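Local structure of methanol--corrinoid protein co-methyltransferase (Methanosarcina barkeri, 2I2X) at residues L30-G35 / F78-L83; D68-M73 / Y116-A121; Q89-N94 / L122-G127; G231-K236 / Y362-A367; N402-G407 / L412-F417. The protein transfers the methyl group of methanol to the cob(I)amide cofactor bound to its partner protein MtaC, the first step of methanogenesis from methanol. All coordinates share one frame; numbering follows the deposited sequence.

Overall arrangement
Interactions 1, 2 and 3 gather round two neighbouring strands of the barrel, 80-86 and 119-126, while interactions 4 and 5 lie among helices elsewhere in the chain, touching each other with centres about 12 Å apart. All five contacts are largely buried. Interaction 1 sits on the inner face at one end of the barrel and interaction 2 on its outer, helix-covered face; both are made by apolar side chains, interaction 2 with a water bridge at its margin. Interaction 3, farther along strand 119-126 and near the cobamide, relies on a serine hydrogen bond. Interaction 4 puts a leucine against a charged helix cap, and interaction 5 combines a backbone bond with methyl packing.

Interaction 1 of 5, residues L30-G35 / F78-L83; sequences LDLEIG and FPAIIL
Methyl and methylene groups make the contact of L32 and I34 with A80 and I82; no ring or other flat group has a face or edge in it. The ring of F78 lies elsewhere, meeting Y335 edge-to-face. The fold is a TIM barrel, and strand 80-86 is one of its parallel staves. A80 and I82 look inward from it, whereas I81 between them turns out to helix 55-76. Strand 32-33 belongs to a small antiparallel hairpin with strand 25-28, which lies against the end of the barrel where strand 80-86 begins.

L32 does most of the work by straddling the two inward residues with its fork. Its CG is anti to the backbone N (chi1 -164°), which spreads the two methyls over A80 and I82: CD1 rests on A80 CB at 3.8 Å, and CD2 presses on I82 CG1 at 3.5 Å. The L32 and I82 side chains cross at about a right angle, and I82 CD1 also lies 3.8 Å from L32 CD2, putting that one methyl over the outer bond of the isoleucine. L32 further touches I40 of strand 40-43 and A121 of strand 119-126, so the leucine packs over three adjacent strands. I34, packed also on P265 and P283, adds a looser touch: its CD1 stands 4.4 Å from I82 CD1.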
# COMPACT_ATOMS: atom_id res chain seq x y z
N LEU A 30 3.44 -21.09 16.48
CA LEU A 30 4.83 -21.45 16.57
C LEU A 30 5.56 -20.46 17.45
O LEU A 30 6.10 -19.46 16.97
CB LEU A 30 5.43 -21.53 15.18
CG LEU A 30 4.76 -22.58 14.27
CD1 LEU A 30 5.14 -22.40 12.81
CD2 LEU A 30 5.09 -24.01 14.75
N ASP A 31 5.52 -20.73 18.76
CA ASP A 31 6.29 -19.94 19.72
C ASP A 31 5.83 -18.46 19.81
O ASP A 31 6.57 -17.58 20.25
CB ASP A 31 7.78 -20.07 19.38
CG ASP A 31 8.67 -19.59 20.48
OD1 ASP A 31 8.36 -19.88 21.66
OD2 ASP A 31 9.70 -18.92 20.16
N LEU A 32 4.59 -18.20 19.40
CA LEU A 32 4.02 -16.84 19.44
C LEU A 32 3.25 -16.54 20.74
O LEU A 32 2.59 -17.42 21.33
CB LEU A 32 3.10 -16.58 18.25
CG LEU A 32 2.80 -15.09 18.01
CD1 LEU A 32 4.04 -14.34 17.50
CD2 LEU A 32 1.59 -14.84 17.09
N GLU A 33 3.32 -15.29 21.19
CA GLU A 33 2.52 -14.87 22.32
C GLU A 33 1.90 -13.51 22.08
O GLU A 33 2.55 -12.61 21.53
CB GLU A 33 3.32 -14.89 23.61
CG GLU A 33 3.78 -16.30 24.06
CD GLU A 33 4.57 -16.24 25.35
OE1 GLU A 33 4.85 -15.11 25.80
OE2 GLU A 33 4.91 -17.31 25.92
N ILE A 34 0.63 -13.40 22.46
CA ILE A 34 -0.18 -12.25 22.11
C ILE A 34 -0.64 -11.54 23.37
O ILE A 34 -1.22 -12.17 24.25
CB ILE A 34 -1.39 -12.66 21.25
CG1 ILE A 34 -0.91 -13.57 20.12
CG2 ILE A 34 -2.11 -11.43 20.71
CD1 ILE A 34 -2.00 -14.28 19.40
N GLY A 35 -0.37 -10.23 23.44
CA GLY A 35 -0.63 -9.42 24.61
C GLY A 35 0.42 -9.66 25.67
O GLY A 35 0.22 -9.34 26.85
N PHE A 78 12.25 -8.88 10.84
CA PHE A 78 11.10 -8.83 11.76
C PHE A 78 10.98 -10.11 12.56
O PHE A 78 11.09 -11.20 12.00
CB PHE A 78 9.82 -8.48 11.00
CG PHE A 78 9.85 -7.11 10.37
CD1 PHE A 78 10.16 -5.98 11.15
CD2 PHE A 78 9.60 -6.93 9.00
CE1 PHE A 78 10.19 -4.72 10.60
CE2 PHE A 78 9.62 -5.66 8.43
CZ PHE A 78 9.91 -4.56 9.23
N PRO A 79 10.79 -10.00 13.89
CA PRO A 79 10.81 -11.20 14.75
C PRO A 79 9.49 -12.00 14.83
O PRO A 79 9.51 -13.12 15.36
CB PRO A 79 11.12 -10.60 16.14
CG PRO A 79 10.37 -9.33 16.14
CD PRO A 79 10.58 -8.78 14.69
N ALA A 80 8.38 -11.45 14.36
CA ALA A 80 7.06 -12.11 14.50
C ALA A 80 6.02 -11.69 13.46
O ALA A 80 6.06 -10.58 12.91
CB ALA A 80 6.50 -11.92 15.91
N ILE A 81 5.08 -12.58 13.19
CA ILE A 81 4.07 -12.25 12.22
C ILE A 81 2.88 -13.19 12.33
O ILE A 81 3.06 -14.38 12.60
CB ILE A 81 4.69 -12.22 10.80
CG1 ILE A 81 3.80 -11.41 9.82
CG2 ILE A 81 5.12 -13.58 10.33
CD1 ILE A 81 2.88 -12.23 9.11
N ILE A 82 1.67 -12.68 12.12
CA ILE A 82 0.48 -13.54 12.04
C ILE A 82 -0.09 -13.41 10.64
O ILE A 82 -0.20 -12.29 10.12
CB ILE A 82 -0.60 -13.08 13.03
CG1 ILE A 82 -0.14 -13.33 14.47
CG2 ILE A 82 -1.91 -13.77 12.73
CD1 ILE A 82 -0.94 -12.54 15.54
N LEU A 83 -0.43 -14.54 10.01
CA LEU A 83 -1.17 -14.50 8.74
C LEU A 83 -2.66 -14.76 9.00
O LEU A 83 -3.04 -15.71 9.71
CB LEU A 83 -0.61 -15.53 7.74
CG LEU A 83 0.81 -15.29 7.15
CD1 LEU A 83 2.02 -15.74 8.05
CD2 LEU A 83 0.92 -15.91 5.74

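Interaction 2 of 5, residues D68-M73 / Y116-A121; sequences DVMERM and YGIKCA
M70 is the first residue of the helical segment 68-73 to reach across to I118 and C120. Its side chain folds at each torsion, chi2 -56° and chi3 -60°, which swings the terminal methyl CE off the flank of the helix and over the strand. CE then lies 3.7 Å from I118 CG2 and, more loosely, 4.1 Å from C120 SG, so one methyl spans two residues, separated by one in sequence, that both face the helix.

E71, next in sequence, works at the edge of the contact. A water donates to E71 OE1 at 2.9 Å and is also hydrogen-bonded to Y116 OH, linking the helix to the last residue of helix 95-116. The same OE1 is bound by Y112 OH, and OE2 by Q75, so the carboxylate is well engaged. R72 turns to another neighbour, forming a salt bridge with E331 of helix 325-345.

M73 closes the walk. Its CB, not its sulfur, receives I118 CD1 at 3.6 Å. I118 is fully stretched, with CG1 anti to the backbone N (chi1 180°), which pushes CD1 into the groove between M70 and M73.

Helix 55-76 leads into strand 80-86 in the beta-alpha-beta pattern of the TIM barrel, and here it also covers the start of the adjacent strand 119-126; Y16 of another chain packs on I118. With thioether, thiol and branched aliphatic groups meeting, the buried part rests on apolar packing, with no polar groups of the two segments paired directly across it, and polar linkage is confined to the water-bridged edge.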
# COMPACT_ATOMS: atom_id res chain seq x y z
N ASP A 68 5.55 -15.36 0.12
CA ASP A 68 5.95 -13.95 -0.04
C ASP A 68 6.08 -13.16 1.27
O ASP A 68 7.04 -12.38 1.46
CB ASP A 68 4.98 -13.25 -0.98
CG ASP A 68 5.19 -13.63 -2.42
OD1 ASP A 68 6.11 -14.45 -2.70
OD2 ASP A 68 4.45 -13.12 -3.28
N VAL A 69 5.11 -13.37 2.15
CA VAL A 69 5.09 -12.81 3.48
C VAL A 69 6.26 -13.31 4.33
O VAL A 69 6.99 -12.49 4.92
CB VAL A 69 3.76 -13.19 4.21
CG1 VAL A 69 3.80 -12.71 5.65
CG2 VAL A 69 2.55 -12.63 3.48
N MET A 70 6.45 -14.62 4.44
CA MET A 70 7.51 -15.12 5.32
C MET A 70 8.90 -14.63 4.82
O MET A 70 9.75 -14.20 5.60
CB MET A 70 7.48 -16.66 5.46
CG MET A 70 6.16 -17.27 6.03
SD MET A 70 5.68 -16.62 7.66
CE MET A 70 7.08 -17.02 8.72
N GLU A 71 9.09 -14.67 3.52
CA GLU A 71 10.33 -14.26 2.91
C GLU A 71 10.60 -12.80 3.29
O GLU A 71 11.66 -12.49 3.82
CB GLU A 71 10.27 -14.50 1.39
CG GLU A 71 11.56 -14.21 0.61
CD GLU A 71 12.78 -15.04 1.06
OE1 GLU A 71 12.59 -16.13 1.67
OE2 GLU A 71 13.92 -14.58 0.79
N ARG A 72 9.62 -11.93 3.11
CA ARG A 72 9.84 -10.54 3.44
C ARG A 72 10.20 -10.32 4.90
O ARG A 72 11.09 -9.55 5.20
CB ARG A 72 8.63 -9.67 3.09
CG ARG A 72 9.02 -8.19 3.24
CD ARG A 72 10.00 -7.78 2.07
NE ARG A 72 9.45 -6.55 1.58
CZ ARG A 72 9.11 -6.28 0.34
NH1 ARG A 72 9.37 -7.10 -0.64
NH2 ARG A 72 8.54 -5.12 0.10
N MET A 73 9.49 -10.99 5.80
CA MET A 73 9.69 -10.78 7.22
C MET A 73 11.14 -11.09 7.59
O MET A 73 11.74 -10.34 8.35
CB MET A 73 8.73 -11.62 8.06
CG MET A 73 7.24 -11.22 7.98
SD MET A 73 6.94 -9.45 8.21
CE MET A 73 6.76 -9.50 9.93
N TYR A 116 14.75 -20.11 10.60
CA TYR A 116 15.14 -18.81 11.11
C TYR A 116 14.71 -18.53 12.55
O TYR A 116 15.20 -17.58 13.15
CB TYR A 116 14.57 -17.72 10.21
CG TYR A 116 14.89 -17.83 8.72
CD1 TYR A 116 16.08 -17.32 8.20
CD2 TYR A 116 13.98 -18.41 7.84
CE1 TYR A 116 16.37 -17.41 6.82
CE2 TYR A 116 14.24 -18.49 6.47
CZ TYR A 116 15.45 -17.99 5.97
OH TYR A 116 15.71 -18.08 4.63
N GLY A 117 13.77 -19.32 13.09
CA GLY A 117 13.18 -19.04 14.42
C GLY A 117 12.24 -17.82 14.52
O GLY A 117 12.04 -17.30 15.60
N ILE A 118 11.68 -17.37 13.40
CA ILE A 118 10.66 -16.36 13.40
C ILE A 118 9.36 -16.94 14.01
O ILE A 118 8.96 -18.05 13.67
CB ILE A 118 10.38 -15.83 11.96
CG1 ILE A 118 9.28 -14.76 11.97
CG2 ILE A 118 10.05 -16.98 10.98
CD1 ILE A 118 9.12 -14.05 10.64
N LYS A 119 8.75 -16.20 14.94
CA LYS A 119 7.51 -16.60 15.58
C LYS A 119 6.35 -16.24 14.67
O LYS A 119 6.30 -15.15 14.11
CB LYS A 119 7.36 -15.85 16.89
CG LYS A 119 8.55 -15.96 17.84
CD LYS A 119 8.61 -14.70 18.67
CE LYS A 119 8.92 -14.96 20.10
NZ LYS A 119 10.26 -15.49 20.32
N CYS A 120 5.42 -17.16 14.51
CA CYS A 120 4.23 -16.88 13.72
C CYS A 120 3.02 -17.73 14.11
O CYS A 120 3.16 -18.76 14.79
CB CYS A 120 4.55 -17.10 12.26
SG CYS A 120 5.32 -18.67 12.02
N ALA A 121 1.83 -17.30 13.70
CA ALA A 121 0.59 -18.03 14.00
C ALA A 121 -0.33 -17.82 12.83
O ALA A 121 -0.20 -16.84 12.10
CB ALA A 121 -0.06 -17.55 15.32
O HOH W 1 14.26 -18.24 2.66

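Interaction 3 of 5, residues Q89-N94 / L122-G127; sequences QQMSNN and LRHTIG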
# COMPACT_ATOMS: atom_id res chain seq x y z
N GLN A 89 -15.95 -17.73 0.03
CA GLN A 89 -17.13 -18.51 0.44
C GLN A 89 -16.94 -20.00 0.20
O GLN A 89 -17.35 -20.84 1.02
CB GLN A 89 -18.41 -17.99 -0.23
CG GLN A 89 -18.40 -18.08 -1.78
CD GLN A 89 -18.70 -19.50 -2.32
OE1 GLN A 89 -19.28 -20.36 -1.61
NE2 GLN A 89 -18.29 -19.75 -3.56
N GLN A 90 -16.27 -20.32 -0.91
CA GLN A 90 -16.10 -21.71 -1.30
C GLN A 90 -15.25 -22.51 -0.33
O GLN A 90 -15.41 -23.72 -0.23
CB GLN A 90 -15.60 -21.86 -2.75
CG GLN A 90 -14.27 -21.21 -3.05
CD GLN A 90 -14.39 -19.91 -3.86
OE1 GLN A 90 -15.11 -18.96 -3.49
NE2 GLN A 90 -13.68 -19.87 -4.98
N MET A 91 -14.39 -21.82 0.42
CA MET A 91 -13.54 -22.48 1.42
C MET A 91 -14.31 -22.91 2.66
O MET A 91 -13.85 -23.76 3.44
CB MET A 91 -12.40 -21.57 1.84
CG MET A 91 -11.34 -21.41 0.76
SD MET A 91 -10.28 -20.00 1.01
CE MET A 91 -9.44 -20.45 2.54
N SER A 92 -15.47 -22.30 2.86
CA SER A 92 -16.26 -22.56 4.03
C SER A 92 -17.39 -23.53 3.71
O SER A 92 -17.68 -24.40 4.51
CB SER A 92 -16.84 -21.25 4.59
OG SER A 92 -15.83 -20.46 5.13
N ASN A 93 -18.00 -23.35 2.53
CA ASN A 93 -19.05 -24.24 2.02
C ASN A 93 -18.57 -25.65 1.74
O ASN A 93 -19.34 -26.59 1.85
CB ASN A 93 -19.72 -23.64 0.78
CG ASN A 93 -20.64 -22.48 1.13
OD1 ASN A 93 -21.56 -22.61 1.94
ND2 ASN A 93 -20.40 -21.32 0.52
N ASN A 94 -17.28 -25.78 1.43
CA ASN A 94 -16.61 -27.08 1.34
C ASN A 94 -15.52 -27.11 2.39
O ASN A 94 -14.37 -26.73 2.12
CB ASN A 94 -16.00 -27.28 -0.05
CG ASN A 94 -16.97 -26.95 -1.16
OD1 ASN A 94 -17.88 -27.74 -1.47
ND2 ASN A 94 -16.81 -25.77 -1.77
N LEU A 122 -1.21 -18.77 12.60
CA LEU A 122 -2.11 -18.68 11.48
C LEU A 122 -3.58 -18.52 11.94
O LEU A 122 -4.09 -19.29 12.73
CB LEU A 122 -1.93 -19.91 10.59
CG LEU A 122 -2.91 -20.04 9.42
CD1 LEU A 122 -2.73 -18.89 8.44
CD2 LEU A 122 -2.79 -21.39 8.73
N ARG A 123 -4.24 -17.51 11.44
CA ARG A 123 -5.62 -17.29 11.78
C ARG A 123 -6.44 -17.56 10.55
O ARG A 123 -6.14 -17.03 9.47
CB ARG A 123 -5.81 -15.87 12.19
CG ARG A 123 -7.25 -15.47 12.41
CD ARG A 123 -7.21 -14.00 12.73
NE ARG A 123 -8.13 -13.67 13.77
CZ ARG A 123 -7.89 -12.81 14.74
NH1 ARG A 123 -6.74 -12.16 14.84
NH2 ARG A 123 -8.84 -12.62 15.63
N HIS A 124 -7.47 -18.39 10.72
CA HIS A 124 -8.45 -18.64 9.70
C HIS A 124 -9.75 -18.07 10.19
O HIS A 124 -10.17 -18.33 11.32
CB HIS A 124 -8.61 -20.14 9.45
CG HIS A 124 -7.92 -20.61 8.21
ND1 HIS A 124 -6.64 -20.22 7.87
CD2 HIS A 124 -8.35 -21.41 7.21
CE1 HIS A 124 -6.30 -20.78 6.72
NE2 HIS A 124 -7.33 -21.49 6.29
N THR A 125 -10.38 -17.29 9.32
CA THR A 125 -11.67 -16.68 9.57
C THR A 125 -12.69 -17.34 8.62
O THR A 125 -12.73 -17.04 7.41
CB THR A 125 -11.59 -15.17 9.30
OG1 THR A 125 -10.64 -14.60 10.18
CG2 THR A 125 -12.96 -14.46 9.47
N ILE A 126 -13.50 -18.25 9.19
CA ILE A 126 -14.51 -18.98 8.45
C ILE A 126 -15.51 -17.96 7.93
O ILE A 126 -15.72 -16.92 8.56
CB ILE A 126 -15.14 -20.05 9.40
CG1 ILE A 126 -14.22 -21.28 9.52
CG2 ILE A 126 -16.54 -20.56 8.91
CD1 ILE A 126 -12.76 -21.00 9.85
N GLY A 127 -16.07 -18.21 6.76
CA GLY A 127 -17.22 -17.42 6.31
C GLY A 127 -18.56 -17.75 6.99
O GLY A 127 -18.88 -18.92 7.21
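S92 OG accepts the backbone N-H of G127 over 2.8 Å, with an angle of 155° at the hydrogen. This bond ties the short helix 89-93 to the end of strand 119-126. With chi1 at -70° the hydroxyl oxygen sits beside its own backbone N, facing the strand, and I126 CG2 lies 3.8 Å from S92 OG. G127 fits closely here, since a beta carbon on it would come tight against that oxygen. A looser touch follows one residue back, where M91 CE stands 4.4 Å from H124 NE2.

H87 forms the next shell: its ND1 is hydrogen-bonded to S92 OG, and its ring meets that of H124 with the planes nearly perpendicular. With alanine in place of S92, G127 N and H87 ND1 would probably lose the oxygen they share, and with it this tie between helix and strand end. Within the helix, Q89 O takes the N-H of both S92 and N93, while N93 ND2 reaches Q89 OE1 at 2.6 Å, lying in its carbonyl plane.

The loop after strand 119-126 passes close to the bound cobamide and to the zinc ligand E164, at the C-terminal ends of the strands, where TIM barrels carry their active sites.

Interaction 4 of 5, residues G231-K236 / Y362-A367; sequences GGLLNK and YRDPQA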
# COMPACT_ATOMS: atom_id res chain seq x y z
N GLY A 231 -18.87 7.21 5.71
CA GLY A 231 -17.83 7.63 4.76
C GLY A 231 -16.97 8.76 5.26
O GLY A 231 -16.73 8.88 6.45
N GLY A 232 -16.50 9.60 4.35
CA GLY A 232 -15.63 10.72 4.74
C GLY A 232 -16.37 11.86 5.41
O GLY A 232 -17.59 11.91 5.42
N LEU A 233 -15.62 12.80 5.97
CA LEU A 233 -16.20 14.00 6.57
C LEU A 233 -17.22 14.75 5.72
O LEU A 233 -18.04 15.44 6.27
CB LEU A 233 -15.09 14.98 6.93
CG LEU A 233 -14.38 14.94 8.28
CD1 LEU A 233 -14.52 13.62 9.07
CD2 LEU A 233 -12.92 15.30 8.01
N LEU A 234 -17.11 14.66 4.39
CA LEU A 234 -17.93 15.46 3.45
C LEU A 234 -19.07 14.66 2.83
O LEU A 234 -19.86 15.21 2.06
CB LEU A 234 -17.09 16.02 2.31
CG LEU A 234 -15.86 16.89 2.66
CD1 LEU A 234 -15.02 16.99 1.42
CD2 LEU A 234 -16.23 18.24 3.14
N ASN A 235 -19.16 13.38 3.17
CA ASN A 235 -20.26 12.56 2.73
C ASN A 235 -21.61 13.02 3.31
O ASN A 235 -21.68 13.77 4.31
CB ASN A 235 -20.00 11.10 3.09
CG ASN A 235 -19.14 10.38 2.08
OD1 ASN A 235 -18.07 10.85 1.68
ND2 ASN A 235 -19.60 9.23 1.65
N LYS A 236 -22.68 12.57 2.67
CA LYS A 236 -24.00 12.91 3.09
C LYS A 236 -24.88 11.66 3.17
O LYS A 236 -26.07 11.72 2.94
CB LYS A 236 -24.58 13.97 2.14
CG LYS A 236 -24.50 13.59 0.66
CD LYS A 236 -24.90 14.76 -0.23
CE LYS A 236 -25.02 14.31 -1.68
NZ LYS A 236 -24.92 15.48 -2.61
N TYR A 362 -9.99 14.38 17.83
CA TYR A 362 -10.88 15.47 17.39
C TYR A 362 -11.29 15.39 15.92
O TYR A 362 -12.06 16.23 15.41
CB TYR A 362 -10.32 16.87 17.75
CG TYR A 362 -10.17 17.06 19.26
CD1 TYR A 362 -11.30 17.22 20.09
CD2 TYR A 362 -8.91 17.05 19.87
CE1 TYR A 362 -11.16 17.37 21.48
CE2 TYR A 362 -8.76 17.19 21.25
CZ TYR A 362 -9.89 17.37 22.05
OH TYR A 362 -9.73 17.51 23.41
N ARG A 363 -10.79 14.35 15.25
CA ARG A 363 -11.08 14.18 13.86
C ARG A 363 -12.57 13.96 13.56
O ARG A 363 -13.04 14.42 12.53
CB ARG A 363 -10.26 13.03 13.28
CG ARG A 363 -9.88 13.19 11.78
CD ARG A 363 -8.90 12.07 11.39
NE ARG A 363 -7.60 12.40 11.94
CZ ARG A 363 -6.74 13.27 11.39
NH1 ARG A 363 -7.03 13.91 10.25
NH2 ARG A 363 -5.62 13.53 12.01
N ASP A 364 -13.30 13.27 14.46
CA ASP A 364 -14.67 12.80 14.18
C ASP A 364 -15.27 12.22 15.46
O ASP A 364 -14.54 11.71 16.30
CB ASP A 364 -14.63 11.70 13.14
CG ASP A 364 -15.96 11.49 12.44
OD1 ASP A 364 -16.68 10.54 12.84
OD2 ASP A 364 -16.30 12.25 11.50
N PRO A 365 -16.62 12.29 15.61
CA PRO A 365 -17.17 11.65 16.81
C PRO A 365 -16.90 10.15 16.86
O PRO A 365 -16.80 9.58 17.96
CB PRO A 365 -18.68 11.96 16.72
CG PRO A 365 -18.92 12.32 15.33
CD PRO A 365 -17.68 12.97 14.83
N GLN A 366 -16.76 9.51 15.70
CA GLN A 366 -16.43 8.08 15.66
C GLN A 366 -15.08 7.79 16.32
O GLN A 366 -14.85 6.71 16.86
CB GLN A 366 -16.43 7.55 14.23
CG GLN A 366 -17.79 7.60 13.58
CD GLN A 366 -17.78 7.08 12.16
OE1 GLN A 366 -17.88 5.88 11.92
NE2 GLN A 366 -17.71 8.00 11.20
N ALA A 367 -14.18 8.78 16.28
CA ALA A 367 -12.87 8.59 16.83
C ALA A 367 -12.88 8.99 18.31
O ALA A 367 -12.37 8.25 19.18
CB ALA A 367 -11.87 9.39 16.04
O HOH W 2 -17.55 7.34 8.59
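L233 drives a methyl onto D364: CD1 comes to 3.3 Å from D364 OD2 and 3.8 Å from R363 O, while the two side chains run past each other in opposite directions. This is the close part of the contact, and the aspartate it abuts is firmly held. D364 is the N-cap of helix 365-368. Its OD1 accepts from Q366 N at 3.0 Å and from Q366 NE2 at 3.2 Å, the two donors arriving from opposite faces of the carboxylate. OD2 is hydrogen-bonded to H240 ND1 and salt-bridged to R15 of another chain. Losing the D364 carboxylate to an alanine is likely to leave Q366 N uncapped, the Q366 amide freer to turn, and H240 and that arginine without their mate.

The other side is looser and linked through water. One water donates to G231 O over 2.8 Å and accepts from Q366 NE2 over 2.7 Å, bridging the segments where their own atoms do not meet.

L233 stands in a type I turn from G232 to N235, within the loop joining helices 220-230 and 240-259. V298 packs on L233, R363 and D364, G77 of the second copy of this protein packs on L233, and P365 and Q366 rest on helix 240-259.

Interaction 5 of 5, residues N402-G407 / L412-F417; sequences NIIEEG and LELSRF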
# COMPACT_ATOMS: atom_id res chain seq x y z
N ASN A 402 -23.72 10.87 25.72
CA ASN A 402 -23.15 11.73 26.76
C ASN A 402 -21.73 12.13 26.45
O ASN A 402 -21.36 13.31 26.56
CB ASN A 402 -23.22 11.06 28.14
CG ASN A 402 -24.65 10.88 28.63
OD1 ASN A 402 -25.58 11.61 28.22
ND2 ASN A 402 -24.84 9.89 29.51
N ILE A 403 -20.93 11.14 26.05
CA ILE A 403 -19.54 11.35 25.74
C ILE A 403 -19.35 12.33 24.60
O ILE A 403 -18.60 13.30 24.76
CB ILE A 403 -18.80 10.02 25.48
CG1 ILE A 403 -18.63 9.30 26.82
CG2 ILE A 403 -17.42 10.31 24.82
CD1 ILE A 403 -18.37 7.85 26.71
N ILE A 404 -20.05 12.12 23.48
CA ILE A 404 -19.95 13.03 22.32
C ILE A 404 -20.41 14.45 22.70
O ILE A 404 -19.80 15.43 22.30
CB ILE A 404 -20.77 12.53 21.08
CG1 ILE A 404 -20.36 11.12 20.63
CG2 ILE A 404 -20.72 13.54 19.91
CD1 ILE A 404 -18.85 10.92 20.43
N GLU A 405 -21.46 14.54 23.51
CA GLU A 405 -21.97 15.83 23.97
C GLU A 405 -20.94 16.59 24.78
O GLU A 405 -20.78 17.80 24.59
CB GLU A 405 -23.26 15.66 24.80
CG GLU A 405 -24.52 15.76 23.99
CD GLU A 405 -25.80 15.24 24.68
OE1 GLU A 405 -26.77 14.97 23.95
OE2 GLU A 405 -25.88 15.09 25.92
N GLU A 406 -20.25 15.89 25.69
CA GLU A 406 -19.23 16.55 26.50
C GLU A 406 -18.11 16.99 25.57
O GLU A 406 -17.62 18.12 25.67
CB GLU A 406 -18.70 15.64 27.62
CG GLU A 406 -19.72 15.38 28.71
CD GLU A 406 -19.32 14.22 29.63
OE1 GLU A 406 -18.08 13.96 29.79
OE2 GLU A 406 -20.24 13.57 30.19
N GLY A 407 -17.76 16.11 24.63
CA GLY A 407 -16.79 16.42 23.59
C GLY A 407 -17.21 17.68 22.88
O GLY A 407 -16.44 18.62 22.78
N LEU A 412 -14.30 19.24 20.40
CA LEU A 412 -14.88 18.47 19.29
C LEU A 412 -15.84 19.37 18.52
O LEU A 412 -16.82 19.86 19.08
CB LEU A 412 -15.62 17.22 19.81
CG LEU A 412 -16.22 16.25 18.77
CD1 LEU A 412 -15.16 15.69 17.79
CD2 LEU A 412 -17.03 15.12 19.39
N GLU A 413 -15.55 19.58 17.24
CA GLU A 413 -16.27 20.53 16.42
C GLU A 413 -17.25 19.76 15.52
O GLU A 413 -16.88 19.21 14.47
CB GLU A 413 -15.23 21.30 15.60
CG GLU A 413 -15.69 22.56 14.92
CD GLU A 413 -14.69 23.06 13.88
OE1 GLU A 413 -13.86 22.28 13.34
OE2 GLU A 413 -14.72 24.27 13.57
N LEU A 414 -18.52 19.73 15.94
CA LEU A 414 -19.56 19.03 15.18
C LEU A 414 -20.29 20.02 14.32
O LEU A 414 -20.48 21.16 14.74
CB LEU A 414 -20.56 18.38 16.14
CG LEU A 414 -20.10 17.36 17.17
CD1 LEU A 414 -21.35 16.73 17.77
CD2 LEU A 414 -19.18 16.29 16.50
N SER A 415 -20.73 19.59 13.14
CA SER A 415 -21.64 20.40 12.36
C SER A 415 -23.05 20.45 13.02
O SER A 415 -23.37 19.60 13.87
CB SER A 415 -21.77 19.86 10.94
OG SER A 415 -22.47 18.64 10.95
N ARG A 416 -23.86 21.43 12.61
CA ARG A 416 -25.23 21.55 13.13
C ARG A 416 -26.01 20.28 12.85
O ARG A 416 -26.73 19.80 13.72
CB ARG A 416 -25.95 22.76 12.54
CG ARG A 416 -25.53 24.05 13.24
CD ARG A 416 -26.12 25.29 12.60
NE ARG A 416 -25.73 25.46 11.22
CZ ARG A 416 -24.62 26.08 10.81
NH1 ARG A 416 -23.78 26.59 11.70
NH2 ARG A 416 -24.37 26.21 9.51
N PHE A 417 -25.78 19.72 11.66
CA PHE A 417 -26.47 18.52 11.22
C PHE A 417 -26.11 17.33 12.10
O PHE A 417 -26.99 16.55 12.47
CB PHE A 417 -26.20 18.21 9.75
CG PHE A 417 -27.14 17.21 9.16
CD1 PHE A 417 -26.86 15.85 9.21
CD2 PHE A 417 -28.35 17.62 8.58
CE1 PHE A 417 -27.75 14.91 8.68
CE2 PHE A 417 -29.25 16.71 8.07
CZ PHE A 417 -28.95 15.34 8.12
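G407 and L412 supply the polar link of this contact: L412 N donates to G407 O over 3.3 Å, at 139° at the hydrogen. The bond is long and bent, and its donor also stands above the carbonyl plane (52° out of it), not on a lone pair. It reaches from the last turn of helix 389-409 across to the linker that leads to helix 416-430, the other arm of the hairpin.

Backbone against side chain comes next. L412 CB lies 3.4 Å from G407 O, and the absence of a side chain on G407 matters, for a beta carbon there would run tight against L412 CD2.

The apolar contacts centre on one methyl. I404 CG2, anti to its own backbone N, touches L414 CD1 at 3.9 Å and L412 CD2 at 4.0 Å, so two leucines two residues apart close on the same group. L414 crosses the isoleucine at about a right angle. Around them, P365 meets I404 and L414, Y368 packs on L412, and V244 of helix 240-259 touches I404.

Beyond the linker, where S415 caps helix 416-430, E21 of another chain accepts from R416 N and F417 N at the interface.

The chemistry suggests a division of labour: one long, bent backbone bond, probably weak, joins the helix end to the linker, while the methyl cluster, insensitive to exact angles, seats the linker on the helix.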